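Local coordinates for 30S ribosomal protein S8 (Aquifex aeolicus, PDB 3RF2), which probably binds the 16S rRNA central domain directly, as a primary rRNA-binding protein, and helps coordinate assembly of the platform of the 30S subunit, at residues 130-135 / 153-158; 123-128 / 161-166; 44-49 / 94-99. All blocks are in the same frame, centred on the assembly; numbering follows the deposited sequence.

Contacts 1 and 2 belong to one end of the chain and touch each other: Pro131 and Met130 pack on Ala125, and Val133 on Phe166, with contact 1 nested inside the loop that contact 2 closes. Contact 1, partly buried, fastens a loop to helix 151-156, mainly through one arginine. Contact 2, at the surface, is strand-to-strand pairing carried by backbone bonds. Contact 3 lies apart, its centre about 23 Å from that of contact 1, in the three-stranded sheet nearer the middle of the chain. It too pairs antiparallel strands, but has the largest interface and combines buried isoleucines with a lysine-glutamine hydrogen bond at its more exposed end.

Contact 1: residues 130-135 / 153-158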
loop_
_atom_site.group_PDB
_atom_site.type_symbol
_atom_site.label_atom_id
_atom_site.label_comp_id
_atom_site.label_asym_id
_atom_site.label_seq_id
_atom_site.Cartn_x
_atom_site.Cartn_y
_atom_site.Cartn_z
ATOM N N MET A 130 -0.219 -4.370 -22.263
ATOM C CA MET A 130 0.089 -4.315 -20.843
ATOM C C MET A 130 1.464 -3.678 -20.677
ATOM O O MET A 130 2.462 -4.224 -21.126
ATOM C CB MET A 130 0.043 -5.725 -20.251
ATOM C CG MET A 130 0.466 -5.834 -18.797
ATOM S SD MET A 130 -0.827 -5.253 -17.685
ATOM C CE MET A 130 -2.262 -5.951 -18.485
ATOM N N PRO A 131 1.519 -2.521 -20.010
ATOM C CA PRO A 131 2.737 -1.701 -19.950
ATOM C C PRO A 131 3.806 -2.293 -19.043
ATOM O O PRO A 131 3.480 -2.999 -18.078
ATOM C CB PRO A 131 2.238 -0.384 -19.345
ATOM C CG PRO A 131 1.088 -0.806 -18.481
ATOM C CD PRO A 131 0.435 -1.969 -19.178
ATOM N N TYR A 132 5.062 -2.009 -19.368
ATOM C CA TYR A 132 6.189 -2.289 -18.493
ATOM C C TYR A 132 6.526 -0.997 -17.762
ATOM O O TYR A 132 6.258 0.114 -18.266
ATOM C CB TYR A 132 7.414 -2.752 -19.289
ATOM C CG TYR A 132 7.311 -4.159 -19.830
ATOM C CD1 TYR A 132 7.998 -5.195 -19.233
ATOM C CD2 TYR A 132 6.522 -4.448 -20.930
ATOM C CE1 TYR A 132 7.907 -6.481 -19.706
ATOM C CE2 TYR A 132 6.428 -5.741 -21.417
ATOM C CZ TYR A 132 7.130 -6.753 -20.801
ATOM O OH TYR A 132 7.059 -8.052 -21.270
ATOM N N VAL A 133 7.128 -1.143 -16.584
ATOM C CA VAL A 133 7.549 -0.005 -15.782
ATOM C C VAL A 133 9.068 -0.033 -15.583
ATOM O O VAL A 133 9.628 -1.066 -15.224
ATOM C CB VAL A 133 6.821 -0.040 -14.431
ATOM C CG1 VAL A 133 7.226 1.130 -13.567
ATOM C CG2 VAL A 133 5.322 -0.022 -14.666
ATOM N N LYS A 134 9.735 1.090 -15.830
ATOM C CA LYS A 134 11.208 1.165 -15.741
ATOM C C LYS A 134 11.912 -0.020 -16.417
ATOM O O LYS A 134 12.699 -0.732 -15.780
ATOM C CB LYS A 134 11.681 1.237 -14.281
ATOM C CG LYS A 134 11.181 2.420 -13.492
ATOM C CD LYS A 134 11.785 3.718 -13.962
ATOM C CE LYS A 134 10.963 4.895 -13.443
ATOM N NZ LYS A 134 11.345 6.192 -14.069
ATOM N N ARG A 135 11.599 -0.253 -17.685
ATOM C CA ARG A 135 12.211 -1.332 -18.453
ATOM C C ARG A 135 11.924 -2.723 -17.901
ATOM O O ARG A 135 12.630 -3.677 -18.220
ATOM C CB ARG A 135 13.719 -1.120 -18.567
ATOM C CG ARG A 135 14.110 0.234 -19.135
ATOM C CD ARG A 135 15.466 0.145 -19.817
ATOM N NE ARG A 135 15.920 1.437 -20.329
ATOM C CZ ARG A 135 16.962 2.113 -19.848
ATOM N NH1 ARG A 135 17.669 1.620 -18.837
ATOM N NH2 ARG A 135 17.302 3.279 -20.386
ATOM N N GLU A 153 2.484 -10.733 -13.987
ATOM C CA GLU A 153 1.519 -11.812 -13.811
ATOM C C GLU A 153 0.340 -11.677 -14.771
ATOM O O GLU A 153 -0.113 -12.668 -15.346
ATOM C CB GLU A 153 1.057 -11.899 -12.355
ATOM C CG GLU A 153 2.184 -12.302 -11.417
ATOM C CD GLU A 153 1.850 -12.104 -9.950
ATOM O OE1 GLU A 153 1.081 -11.168 -9.615
ATOM O OE2 GLU A 153 2.371 -12.893 -9.129
ATOM N N ALA A 154 -0.152 -10.456 -14.953
ATOM C CA ALA A 154 -1.233 -10.231 -15.906
ATOM C C ALA A 154 -0.826 -10.768 -17.273
ATOM O O ALA A 154 -1.604 -11.466 -17.922
ATOM C CB ALA A 154 -1.591 -8.752 -15.990
ATOM N N ARG A 155 0.396 -10.460 -17.704
ATOM C CA ARG A 155 0.886 -10.963 -18.987
ATOM C C ARG A 155 0.900 -12.486 -19.006
ATOM O O ARG A 155 0.386 -13.112 -19.937
ATOM C CB ARG A 155 2.281 -10.417 -19.326
ATOM C CG ARG A 155 2.270 -9.067 -20.045
ATOM C CD ARG A 155 3.678 -8.602 -20.378
ATOM N NE ARG A 155 3.827 -7.182 -20.105
ATOM C CZ ARG A 155 4.397 -6.684 -19.012
ATOM N NH1 ARG A 155 4.902 -7.494 -18.084
ATOM N NH2 ARG A 155 4.467 -5.368 -18.853
ATOM N N ARG A 156 1.488 -13.081 -17.972
ATOM C CA ARG A 156 1.598 -14.531 -17.892
ATOM C C ARG A 156 0.217 -15.155 -17.987
ATOM O O ARG A 156 0.030 -16.184 -18.635
ATOM C CB ARG A 156 2.286 -14.954 -16.592
ATOM C CG ARG A 156 2.510 -16.460 -16.474
ATOM C CD ARG A 156 3.128 -16.860 -15.134
ATOM N NE ARG A 156 2.133 -17.041 -14.081
ATOM C CZ ARG A 156 2.006 -16.249 -13.019
ATOM N NH1 ARG A 156 2.816 -15.207 -12.859
ATOM N NH2 ARG A 156 1.071 -16.505 -12.111
ATOM N N MET A 157 -0.753 -14.518 -17.341
ATOM C CA MET A 157 -2.123 -15.012 -17.329
ATOM C C MET A 157 -2.914 -14.566 -18.564
ATOM O O MET A 157 -4.120 -14.806 -18.664
ATOM C CB MET A 157 -2.836 -14.559 -16.056
ATOM C CG MET A 157 -2.261 -15.165 -14.783
ATOM S SD MET A 157 -3.301 -14.870 -13.331
ATOM C CE MET A 157 -4.901 -15.425 -13.914
ATOM N N ARG A 158 -2.231 -13.922 -19.505
ATOM C CA ARG A 158 -2.889 -13.424 -20.705
ATOM C C ARG A 158 -4.137 -12.626 -20.342
ATOM O O ARG A 158 -5.233 -12.917 -20.815
ATOM C CB ARG A 158 -3.250 -14.579 -21.642
ATOM C CG ARG A 158 -2.153 -14.952 -22.633
ATOM C CD ARG A 158 -1.807 -16.432 -22.548
ATOM N NE ARG A 158 -3.005 -17.266 -22.517
ATOM C CZ ARG A 158 -3.103 -18.411 -21.848
ATOM N NH1 ARG A 158 -2.074 -18.867 -21.145
ATOM N NH2 ARG A 158 -4.235 -19.099 -21.877
#
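A bend at chi3 of Arg155 (-138°) places its NE between Met130 and Tyr132. The chi1 of Met130 (175°) brings CG, anti to its backbone N, up to that nitrogen, and the chi1 of Tyr132 (-74°) sets CG beside its own backbone N. The guanidinium of Arg155 is thus held between two unlike side chains. Over one face lies the CG methylene of Met130, 3.9 Å from Arg155 NE. Over the opposite face lies the Tyr132 ring, nearly parallel to the guanidinium plane, with Arg155 CZ 3.3 Å from the ring centroid. This is a stacked cation-pi pair: Arg155 NH2 sits above the ring centre and comes to 3.1 Å from Tyr132 CD2, while Arg155 NE meets Tyr132 CE2 at 3.3 Å. Farther back, the CD methylene of Arg155 passes the phenol OH.

The edge of the guanidinium turns to the backbone. Arg155 NH2 donates to Met130 O at 3.2 Å, and Arg155 NE adds a weak bond to the same oxygen at 3.4 Å. That acceptor lies near the guanidinium plane, although the donor NH2 stands well above the carbonyl plane. Pro131 O is also close to NH2, but the angle is too poor for a hydrogen bond. A salt bridge from NH2 to Asp151 gives the charge a partner within the same helix and, with the stack, probably restrains the group from turning.

Beneath this polar layer the Met130 chain bends at chi2 and chi3, and its CE rests 3.8 Å from Ala154 CB. Both buried side chains also touch Val142, so helix 151-156 and the loop between strands 124-125 and 139-144 come together against strand 139-144.

Contact 2: residues 123-128 / 161-166. With SO4 (sulfate ion), chain C.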
loop_
_atom_site.group_PDB
_atom_site.type_symbol
_atom_site.label_atom_id
_atom_site.label_comp_id
_atom_site.label_asym_id
_atom_site.label_seq_id
_atom_site.Cartn_x
_atom_site.Cartn_y
_atom_site.Cartn_z
ATOM N N VAL A 123 -7.439 4.487 -16.802
ATOM C CA VAL A 123 -6.407 3.843 -17.601
ATOM C C VAL A 123 -6.548 2.330 -17.550
ATOM O O VAL A 123 -6.193 1.697 -16.559
ATOM C CB VAL A 123 -4.992 4.224 -17.133
ATOM C CG1 VAL A 123 -3.955 3.415 -17.886
ATOM C CG2 VAL A 123 -4.747 5.704 -17.321
ATOM N N TYR A 124 -7.070 1.755 -18.625
ATOM C CA TYR A 124 -7.179 0.314 -18.740
ATOM C C TYR A 124 -6.159 -0.157 -19.756
ATOM O O TYR A 124 -5.902 0.542 -20.734
ATOM C CB TYR A 124 -8.589 -0.066 -19.196
ATOM C CG TYR A 124 -9.649 0.276 -18.192
ATOM C CD1 TYR A 124 -10.105 -0.672 -17.284
ATOM C CD2 TYR A 124 -10.186 1.550 -18.140
ATOM C CE1 TYR A 124 -11.073 -0.359 -16.355
ATOM C CE2 TYR A 124 -11.160 1.875 -17.216
ATOM C CZ TYR A 124 -11.599 0.922 -16.325
ATOM O OH TYR A 124 -12.567 1.271 -15.409
ATOM N N ALA A 125 -5.578 -1.333 -19.525
ATOM C CA ALA A 125 -4.635 -1.921 -20.475
ATOM C C ALA A 125 -5.213 -3.225 -20.973
ATOM O O ALA A 125 -5.789 -3.976 -20.200
ATOM C CB ALA A 125 -3.305 -2.166 -19.831
ATOM N N GLY A 126 -5.052 -3.500 -22.261
ATOM C CA GLY A 126 -5.539 -4.748 -22.821
ATOM C C GLY A 126 -4.494 -5.844 -22.724
ATOM O O GLY A 126 -3.354 -5.608 -22.323
ATOM N N VAL A 127 -4.886 -7.053 -23.089
ATOM C CA VAL A 127 -3.956 -8.164 -23.103
ATOM C C VAL A 127 -2.672 -7.813 -23.849
ATOM O O VAL A 127 -1.576 -8.106 -23.386
ATOM C CB VAL A 127 -4.590 -9.378 -23.771
ATOM C CG1 VAL A 127 -3.607 -10.519 -23.834
ATOM C CG2 VAL A 127 -5.838 -9.789 -23.009
ATOM N N ARG A 128 -2.812 -7.174 -25.003
ATOM C CA ARG A 128 -1.672 -6.915 -25.878
ATOM C C ARG A 128 -0.946 -5.628 -25.517
ATOM O O ARG A 128 0.182 -5.406 -25.953
ATOM C CB ARG A 128 -2.131 -6.858 -27.339
ATOM C CG ARG A 128 -2.620 -8.194 -27.897
ATOM C CD ARG A 128 -3.219 -8.026 -29.280
ATOM N NE ARG A 128 -4.262 -7.007 -29.270
ATOM C CZ ARG A 128 -4.822 -6.489 -30.358
ATOM N NH1 ARG A 128 -4.452 -6.884 -31.573
ATOM N NH2 ARG A 128 -5.760 -5.566 -30.226
ATOM N N GLY A 161 -6.629 -5.303 -17.776
ATOM C CA GLY A 161 -7.170 -4.761 -16.550
ATOM C C GLY A 161 -6.908 -3.287 -16.355
ATOM O O GLY A 161 -6.253 -2.641 -17.176
ATOM N N GLU A 162 -7.417 -2.754 -15.251
ATOM C CA GLU A 162 -7.209 -1.359 -14.925
ATOM C C GLU A 162 -5.830 -1.162 -14.310
ATOM O O GLU A 162 -5.422 -1.904 -13.420
ATOM C CB GLU A 162 -8.292 -0.871 -13.974
ATOM C CG GLU A 162 -8.226 0.620 -13.678
ATOM C CD GLU A 162 -9.340 1.075 -12.751
ATOM O OE1 GLU A 162 -9.917 0.204 -12.058
ATOM O OE2 GLU A 162 -9.638 2.294 -12.719
ATOM N N VAL A 163 -5.107 -0.160 -14.791
ATOM C CA VAL A 163 -3.774 0.093 -14.277
ATOM C C VAL A 163 -3.869 1.029 -13.099
ATOM O O VAL A 163 -4.037 2.242 -13.261
ATOM C CB VAL A 163 -2.846 0.720 -15.320
ATOM C CG1 VAL A 163 -1.430 0.815 -14.763
ATOM C CG2 VAL A 163 -2.877 -0.082 -16.632
ATOM N N ILE A 164 -3.745 0.459 -11.905
ATOM C CA ILE A 164 -3.880 1.240 -10.686
ATOM C C ILE A 164 -2.659 2.089 -10.387
ATOM O O ILE A 164 -2.801 3.222 -9.919
ATOM C CB ILE A 164 -4.186 0.338 -9.465
ATOM C CG1 ILE A 164 -5.468 -0.452 -9.696
ATOM C CG2 ILE A 164 -4.322 1.175 -8.205
ATOM C CD1 ILE A 164 -5.786 -1.402 -8.574
ATOM N N ALA A 165 -1.460 1.556 -10.652
ATOM C CA ALA A 165 -0.253 2.241 -10.192
ATOM C C ALA A 165 1.035 1.748 -10.850
ATOM O O ALA A 165 1.118 0.611 -11.300
ATOM C CB ALA A 165 -0.138 2.082 -8.654
ATOM N N PHE A 166 2.040 2.616 -10.863
ATOM C CA PHE A 166 3.412 2.241 -11.183
ATOM C C PHE A 166 4.232 2.279 -9.900
ATOM O O PHE A 166 4.103 3.197 -9.110
ATOM C CB PHE A 166 4.032 3.232 -12.169
ATOM C CG PHE A 166 3.615 3.021 -13.596
ATOM C CD1 PHE A 166 2.533 2.216 -13.910
ATOM C CD2 PHE A 166 4.332 3.613 -14.631
ATOM C CE1 PHE A 166 2.164 2.008 -15.233
ATOM C CE2 PHE A 166 3.966 3.417 -15.949
ATOM C CZ PHE A 166 2.875 2.611 -16.249
HETATM S S SO4 C . -5.785 -4.675 -26.384
HETATM O O1 SO4 C . -5.353 -6.042 -26.683
HETATM O O2 SO4 C . -7.101 -4.680 -25.745
HETATM O O3 SO4 C . -5.848 -3.865 -27.599
HETATM O O4 SO4 C . -4.827 -4.048 -25.481
#
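Tyr124 faces Glu162 and Ala125 faces Gly161 in a short antiparallel pairing that adds strand 124-125 to strand 161-167 of an antiparallel sheet. The backbone bonds come first. At the hydrogen-bonded pair, Ala125 N reaches Gly161 O at 2.8 Å and Gly161 N returns to Ala125 O at 2.9 Å. Val163 N, beyond the non-hydrogen-bonded pair of Tyr124 and Glu162, donates to Val123 O at 2.8 Å. Gly161 adopts backbone angles at which a CB would jam against the preceding carbonyl oxygen. Farther along, a classic beta bulge sets Ile164 and Ala165 together opposite Ile141 of strand 139-144.

Apolar contacts gather on the Ala125 side of the sheet. Val163 CG2 lies 3.9 Å from Val123 CG1 and 3.8 Å from Ala125 CB, bridging Ala125 of the facing strand and Val123 just before it.

On the other face, Glu162 crosses the rim of the Tyr124 ring. Its CG, anti to the backbone N (chi1 -175°), sits above one ring face toward the rim, and its CB is 3.7 Å from Tyr124 CE1. Ring and carboxylate planes differ by only 9°. Glu162 OE2 finds its hydrogen bond at Ser117 OG, with a weak, long ion pair to Arg122. An alanine here would keep CB but would probably leave the Ser117 hydroxyl without its carboxylate mate and open a gap over the tyrosine rim where CG had been.

Past the strand end, hydrogen bonds from Arg128 hold a sulfate, probably from the crystallisation liquor, with help from Thr129. Arg128 NH2 meets sulfate O3 at 3.1 Å; Arg128 N and NE converge on sulfate O1, the NE bond 3.0 Å long and nearly straight at 175°.

Contact 3: residues 44-49 / 94-99; sequences GFIQDW and IKIYLK
From CB to NZ, Lys99 meets Gln47 and Gly44 in turn. CB lies 3.7 Å from Gln47 N; CG passes near Gln47 OE1; CD comes to 3.1 Å from Gly44 O. The chain then bends at chi3 (-77°), which keeps CE beside the same carbonyl, and at chi4 (-58°), which sends NZ to Gln47 OE1, 2.6 Å away. The two side chains cross at about a right angle, the nitrogen standing above the amide plane. A water links Lys99 N to Phe45 O.

Next to it is a classic beta bulge: Gln47 and Asp48 both face Tyr97. Gln47 N donates to Tyr97 O at 2.9 Å, Asp48 N adds a weak bond to that oxygen, and Tyr97 N answers to Asp48 O at 2.7 Å. On the face carrying Trp49 and Ile96, Trp49 CE3 meets Ile94 CG2 at 3.7 Å, with Leu37 of helix 31-43 against both side chains. The residues between these paired strands, which belong to the sheet 24-28, 93-98, 46-51, include region 59-93, which other S8 sequences lack.

Gly44 ends helix 31-43 in a Schellman motif, and its O lies against the CD and CE methylenes of Lys99. The Asp48 carboxylate is paired with Lys41, whereas the ammonium of Lys99 meets a neutral amide, which probably leaves the lysine's charge largely uncompensated within the two segments.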
loop_
_atom_site.group_PDB
_atom_site.type_symbol
_atom_site.label_atom_id
_atom_site.label_comp_id
_atom_site.label_asym_id
_atom_site.label_seq_id
_atom_site.Cartn_x
_atom_site.Cartn_y
_atom_site.Cartn_z
ATOM N N GLY A 44 8.289 -7.329 -2.520
ATOM C CA GLY A 44 9.391 -6.877 -1.692
ATOM C C GLY A 44 9.492 -5.373 -1.538
ATOM O O GLY A 44 10.535 -4.853 -1.146
ATOM N N PHE A 45 8.408 -4.667 -1.841
ATOM C CA PHE A 45 8.396 -3.221 -1.752
ATOM C C PHE A 45 8.056 -2.746 -0.343
ATOM O O PHE A 45 8.428 -1.641 0.037
ATOM C CB PHE A 45 7.434 -2.622 -2.782
ATOM C CG PHE A 45 8.003 -2.574 -4.176
ATOM C CD1 PHE A 45 8.999 -1.672 -4.492
ATOM C CD2 PHE A 45 7.538 -3.418 -5.161
ATOM C CE1 PHE A 45 9.526 -1.615 -5.759
ATOM C CE2 PHE A 45 8.072 -3.374 -6.445
ATOM C CZ PHE A 45 9.067 -2.470 -6.743
ATOM N N ILE A 46 7.324 -3.566 0.410
ATOM C CA ILE A 46 7.104 -3.333 1.836
ATOM C C ILE A 46 7.502 -4.586 2.596
ATOM O O ILE A 46 7.634 -5.658 2.006
ATOM C CB ILE A 46 5.617 -3.009 2.192
ATOM C CG1 ILE A 46 4.713 -4.208 1.888
ATOM C CG2 ILE A 46 5.152 -1.755 1.457
ATOM C CD1 ILE A 46 3.213 -3.970 2.161
ATOM N N GLN A 47 7.686 -4.450 3.900
ATOM C CA GLN A 47 8.070 -5.582 4.726
ATOM C C GLN A 47 6.868 -6.473 5.071
ATOM O O GLN A 47 6.956 -7.701 5.046
ATOM C CB GLN A 47 8.760 -5.090 6.004
ATOM C CG GLN A 47 9.267 -6.197 6.927
ATOM C CD GLN A 47 10.381 -7.016 6.284
ATOM O OE1 GLN A 47 11.247 -6.470 5.594
ATOM N NE2 GLN A 47 10.358 -8.328 6.500
ATOM N N ASP A 48 5.747 -5.846 5.404
ATOM C CA ASP A 48 4.556 -6.591 5.803
ATOM C C ASP A 48 3.455 -5.580 6.046
ATOM O O ASP A 48 3.690 -4.367 5.986
ATOM C CB ASP A 48 4.828 -7.389 7.073
ATOM C CG ASP A 48 3.993 -8.691 7.169
ATOM O OD1 ASP A 48 2.912 -8.822 6.538
ATOM O OD2 ASP A 48 4.431 -9.598 7.908
ATOM N N TRP A 49 2.249 -6.081 6.284
ATOM C CA TRP A 49 1.136 -5.241 6.679
ATOM C C TRP A 49 0.181 -6.089 7.511
ATOM O O TRP A 49 0.028 -7.287 7.262
ATOM C CB TRP A 49 0.416 -4.676 5.461
ATOM C CG TRP A 49 -0.306 -5.710 4.659
ATOM C CD1 TRP A 49 0.208 -6.464 3.656
ATOM C CD2 TRP A 49 -1.684 -6.097 4.788
ATOM N NE1 TRP A 49 -0.753 -7.305 3.154
ATOM C CE2 TRP A 49 -1.927 -7.097 3.827
ATOM C CE3 TRP A 49 -2.736 -5.700 5.632
ATOM C CZ2 TRP A 49 -3.172 -7.708 3.678
ATOM C CZ3 TRP A 49 -3.980 -6.304 5.482
ATOM C CH2 TRP A 49 -4.186 -7.300 4.514
ATOM N N ILE A 94 -5.206 -0.534 8.938
ATOM C CA ILE A 94 -4.116 -1.360 8.479
ATOM C C ILE A 94 -2.788 -0.767 8.936
ATOM O O ILE A 94 -2.561 0.441 8.836
ATOM C CB ILE A 94 -4.128 -1.521 6.980
ATOM C CG1 ILE A 94 -5.257 -2.466 6.571
ATOM C CG2 ILE A 94 -2.812 -2.079 6.516
ATOM C CD1 ILE A 94 -5.472 -2.521 5.067
ATOM N N LYS A 95 -1.944 -1.630 9.491
ATOM C CA LYS A 95 -0.615 -1.251 9.903
ATOM C C LYS A 95 0.291 -1.701 8.773
ATOM O O LYS A 95 0.283 -2.869 8.390
ATOM C CB LYS A 95 -0.230 -1.948 11.221
ATOM C CG LYS A 95 1.109 -1.491 11.805
ATOM C CD LYS A 95 1.441 -2.191 13.111
ATOM C CE LYS A 95 2.706 -1.627 13.726
ATOM N NZ LYS A 95 3.035 -2.251 15.054
ATOM N N ILE A 96 1.045 -0.770 8.211
ATOM C CA ILE A 96 1.987 -1.124 7.158
ATOM C C ILE A 96 3.422 -1.037 7.654
ATOM O O ILE A 96 3.830 0.002 8.162
ATOM C CB ILE A 96 1.847 -0.210 5.927
ATOM C CG1 ILE A 96 0.482 -0.426 5.259
ATOM C CG2 ILE A 96 3.012 -0.487 4.956
ATOM C CD1 ILE A 96 0.020 0.715 4.385
ATOM N N TYR A 97 4.184 -2.120 7.492
ATOM C CA TYR A 97 5.587 -2.137 7.882
ATOM C C TYR A 97 6.476 -1.837 6.685
ATOM O O TYR A 97 6.444 -2.557 5.685
ATOM C CB TYR A 97 5.965 -3.502 8.465
ATOM C CG TYR A 97 5.285 -3.828 9.780
ATOM C CD1 TYR A 97 5.911 -3.567 10.994
ATOM C CD2 TYR A 97 4.026 -4.407 9.807
ATOM C CE1 TYR A 97 5.292 -3.868 12.203
ATOM C CE2 TYR A 97 3.407 -4.712 10.998
ATOM C CZ TYR A 97 4.040 -4.439 12.192
ATOM O OH TYR A 97 3.416 -4.750 13.378
ATOM N N LEU A 98 7.276 -0.782 6.785
ATOM C CA LEU A 98 8.062 -0.325 5.639
ATOM C C LEU A 98 9.379 -1.059 5.541
ATOM O O LEU A 98 9.936 -1.499 6.545
ATOM C CB LEU A 98 8.313 1.173 5.714
ATOM C CG LEU A 98 7.071 2.054 5.753
ATOM C CD1 LEU A 98 7.425 3.455 6.202
ATOM C CD2 LEU A 98 6.383 2.074 4.383
ATOM N N LYS A 99 9.874 -1.188 4.318
ATOM C CA LYS A 99 11.117 -1.905 4.064
ATOM C C LYS A 99 12.180 -0.941 3.595
ATOM O O LYS A 99 12.001 -0.297 2.564
ATOM C CB LYS A 99 10.940 -2.948 2.965
ATOM C CG LYS A 99 12.228 -3.743 2.691
ATOM C CD LYS A 99 12.069 -4.733 1.539
ATOM C CE LYS A 99 11.281 -5.981 1.972
ATOM N NZ LYS A 99 11.930 -6.689 3.115
HETATM O O HOH W 1 8.340 0.155 2.075
#